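Local coordinates for spindle pole body component (Chaetomium thermophilum, PDB 6L82), which probably binds gamma-tubulin and microtubule minus ends as a gamma-tubulin complex subunit, GCP5, whose N-terminal piece, present here, binds the microprotein Mozart1, at residues L62-E66 with L81-L85. Residues are numbered along the deposited sequence.
Sequences LNGLE and LRTRL
Both segments are single turns within longer helices, 62-66 on helix 55-71 and 81-85 on helix 75-88, held by the i to i+4 bonds Glu66 N to Leu62 O (3.1 Å) and Leu85 N to Leu81 O (3.0 Å). The N-to-C directions of the two short segments make 146°, antiparallel but splayed, and their axes approach to 10.8 Å; Glu66 and Leu81 have the nearest CA atoms, 6.9 Å apart. The apolar packing centres on Leu81, whose t chi1 and p chi2 carry CD2 to the other helix, 4.0 Å from Leu65 CB and 3.7 Å from Glu66 CG. One turn on, Leu85 (m, t) meets Leu62, also m, t, with CD2 3.9 Å from CD1 of Leu62. A leucine is long enough to put its branched end into the gap between the axes. Leu81 CD2 also makes van der Waals contact with the backbone oxygen Leu62 O (3.9 Å). Glu66 lies along the more open flank, where its aliphatic stem can pack and its carboxylate suits the exposed side: OE2 comes 3.7 Å from Leu85 CD1 and 3.2 Å from Arg82 CA. Although Arg82 contributes CB, 3.5 Å from Glu66 OE2, its guanidinium leads away to a salt bridge with Asp79. Arg84 forms a salt bridge with an acidic residue of the Mozart1 chain, and apolar side chains of that chain pack on Leu65, Leu81 and Leu85. Consecutive helices joined by a short turn, packed through leucines in a roughly antiparallel pair, make a helical hairpin, here part of the Mozart1-binding surface.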
ATOM      1  N   LEU A  62      16.144   1.050   1.439  1.00 35.76           N
ATOM      2  CA  LEU A  62      16.212  -0.340   1.870  1.00 38.81           C
ATOM      3  C   LEU A  62      17.596  -0.675   2.425  1.00 38.04           C
ATOM      4  O   LEU A  62      17.718  -1.461   3.374  1.00 38.16           O
ATOM      5  CB  LEU A  62      15.845  -1.261   0.710  1.00 38.43           C
ATOM      6  CG  LEU A  62      14.415  -1.105   0.179  1.00 39.99           C
ATOM      7  CD1 LEU A  62      14.259  -1.874  -1.117  1.00 31.04           C
ATOM      8  CD2 LEU A  62      13.401  -1.585   1.194  1.00 33.83           C
ATOM      9  N   ASN A  63      18.650  -0.078   1.863  1.00 40.39           N
ATOM     10  CA  ASN A  63      19.989  -0.284   2.414  1.00 39.27           C
ATOM     11  C   ASN A  63      20.097   0.292   3.822  1.00 35.52           C
ATOM     12  O   ASN A  63      20.611  -0.365   4.732  1.00 42.90           O
ATOM     13  CB  ASN A  63      21.048   0.322   1.488  1.00 40.77           C
ATOM     14  CG  ASN A  63      21.223  -0.490   0.209  1.00 43.66           C
ATOM     15  OD1 ASN A  63      20.882  -1.668   0.169  1.00 45.09           O
ATOM     16  ND2 ASN A  63      21.752   0.135  -0.835  1.00 45.05           N
ATOM     17  N   GLY A  64      19.586   1.505   4.031  1.00 38.43           N
ATOM     18  CA  GLY A  64      19.642   2.106   5.355  1.00 37.85           C
ATOM     19  C   GLY A  64      18.836   1.354   6.401  1.00 33.60           C
ATOM     20  O   GLY A  64      19.202   1.344   7.581  1.00 28.11           O
ATOM     21  N   LEU A  65      17.730   0.726   5.994  1.00 32.62           N
ATOM     22  CA  LEU A  65      16.972  -0.130   6.904  1.00 35.13           C
ATOM     23  C   LEU A  65      17.804  -1.328   7.350  1.00 33.14           C
ATOM     24  O   LEU A  65      17.909  -1.620   8.549  1.00 36.94           O
ATOM     25  CB  LEU A  65      15.685  -0.613   6.223  1.00 33.02           C
ATOM     26  CG  LEU A  65      14.390   0.130   6.523  1.00 43.95           C
ATOM     27  CD1 LEU A  65      13.252  -0.458   5.686  1.00 36.14           C
ATOM     28  CD2 LEU A  65      14.084   0.056   8.012  1.00 46.35           C
ATOM     29  N   GLU A  66      18.391  -2.046   6.388  1.00 26.74           N
ATOM     30  CA  GLU A  66      19.282  -3.155   6.729  1.00 36.17           C
ATOM     31  C   GLU A  66      20.369  -2.716   7.705  1.00 33.55           C
ATOM     32  O   GLU A  66      20.618  -3.394   8.711  1.00 35.40           O
ATOM     33  CB  GLU A  66      19.903  -3.744   5.458  1.00 34.74           C
ATOM     34  CG  GLU A  66      18.843  -4.205   4.468  1.00 35.99           C
ATOM     35  CD  GLU A  66      19.377  -4.519   3.083  1.00 42.29           C
ATOM     36  OE1 GLU A  66      20.450  -4.006   2.698  1.00 41.86           O
ATOM     37  OE2 GLU A  66      18.677  -5.253   2.352  1.00 49.63           O
ATOM     38  N   LEU A  81      15.515  -9.118   5.048  1.00 33.16           N
ATOM     39  CA  LEU A  81      15.219  -8.081   4.062  1.00 34.20           C
ATOM     40  C   LEU A  81      16.121  -8.225   2.857  1.00 29.09           C
ATOM     41  O   LEU A  81      15.655  -8.247   1.715  1.00 30.83           O
ATOM     42  CB  LEU A  81      15.392  -6.687   4.679  1.00 30.75           C
ATOM     43  CG  LEU A  81      15.021  -5.515   3.762  1.00 30.13           C
ATOM     44  CD1 LEU A  81      13.619  -5.701   3.198  1.00 19.14           C
ATOM     45  CD2 LEU A  81      15.122  -4.180   4.502  1.00 26.45           C
ATOM     46  N   ARG A  82      17.426  -8.331   3.101  1.00 26.64           N
ATOM     47  CA  ARG A  82      18.377  -8.450   2.004  1.00 35.66           C
ATOM     48  C   ARG A  82      18.075  -9.665   1.126  1.00 36.82           C
ATOM     49  O   ARG A  82      18.137  -9.570  -0.106  1.00 36.14           O
ATOM     50  CB  ARG A  82      19.800  -8.511   2.574  1.00 39.16           C
ATOM     51  CG  ARG A  82      20.885  -8.768   1.555  1.00 41.83           C
ATOM     52  CD  ARG A  82      22.205  -9.174   2.226  1.00 52.47           C
ATOM     53  NE  ARG A  82      22.457 -10.611   2.093  1.00 59.29           N
ATOM     54  CZ  ARG A  82      22.600 -11.454   3.114  1.00 60.16           C
ATOM     55  NH1 ARG A  82      22.536 -11.015   4.367  1.00 58.94           N
ATOM     56  NH2 ARG A  82      22.818 -12.741   2.877  1.00 63.43           N
ATOM     57  N   THR A  83      17.733 -10.814   1.733  1.00 28.65           N
ATOM     58  CA  THR A  83      17.481 -12.013   0.930  1.00 33.37           C
ATOM     59  C   THR A  83      16.102 -12.011   0.272  1.00 37.24           C
ATOM     60  O   THR A  83      15.950 -12.578  -0.814  1.00 38.21           O
ATOM     61  CB  THR A  83      17.638 -13.293   1.768  1.00 37.15           C
ATOM     62  OG1 THR A  83      16.847 -13.205   2.956  1.00 42.68           O
ATOM     63  CG2 THR A  83      19.114 -13.543   2.140  1.00 41.84           C
ATOM     64  N   ARG A  84      15.077 -11.422   0.892  1.00 26.84           N
ATOM     65  CA  ARG A  84      13.824 -11.319   0.153  1.00 32.53           C
ATOM     66  C   ARG A  84      14.028 -10.466  -1.090  1.00 32.31           C
ATOM     67  O   ARG A  84      13.562 -10.827  -2.172  1.00 37.07           O
ATOM     68  CB  ARG A  84      12.676 -10.744   0.993  1.00 27.65           C
ATOM     69  CG  ARG A  84      12.421 -11.214   2.427  1.00 29.01           C
ATOM     70  CD  ARG A  84      12.318 -12.683   2.668  1.00 28.54           C
ATOM     71  NE  ARG A  84      13.578 -13.387   2.547  1.00 35.23           N
ATOM     72  CZ  ARG A  84      13.615 -14.671   2.224  1.00 40.47           C
ATOM     73  NH1 ARG A  84      12.464 -15.286   1.971  1.00 29.63           N
ATOM     74  NH2 ARG A  84      14.767 -15.340   2.109  1.00 39.20           N
ATOM     75  N   LEU A  85      14.769  -9.357  -0.968  1.00 32.39           N
ATOM     76  CA  LEU A  85      15.051  -8.526  -2.142  1.00 35.15           C
ATOM     77  C   LEU A  85      15.859  -9.287  -3.177  1.00 43.45           C
ATOM     78  O   LEU A  85      15.697  -9.074  -4.386  1.00 45.91           O
ATOM     79  CB  LEU A  85      15.795  -7.258  -1.747  1.00 29.15           C
ATOM     80  CG  LEU A  85      15.116  -6.328  -0.751  1.00 34.93           C
ATOM     81  CD1 LEU A  85      16.046  -5.229  -0.271  1.00 22.52           C
ATOM     82  CD2 LEU A  85      13.922  -5.716  -1.423  1.00 32.50           C
TER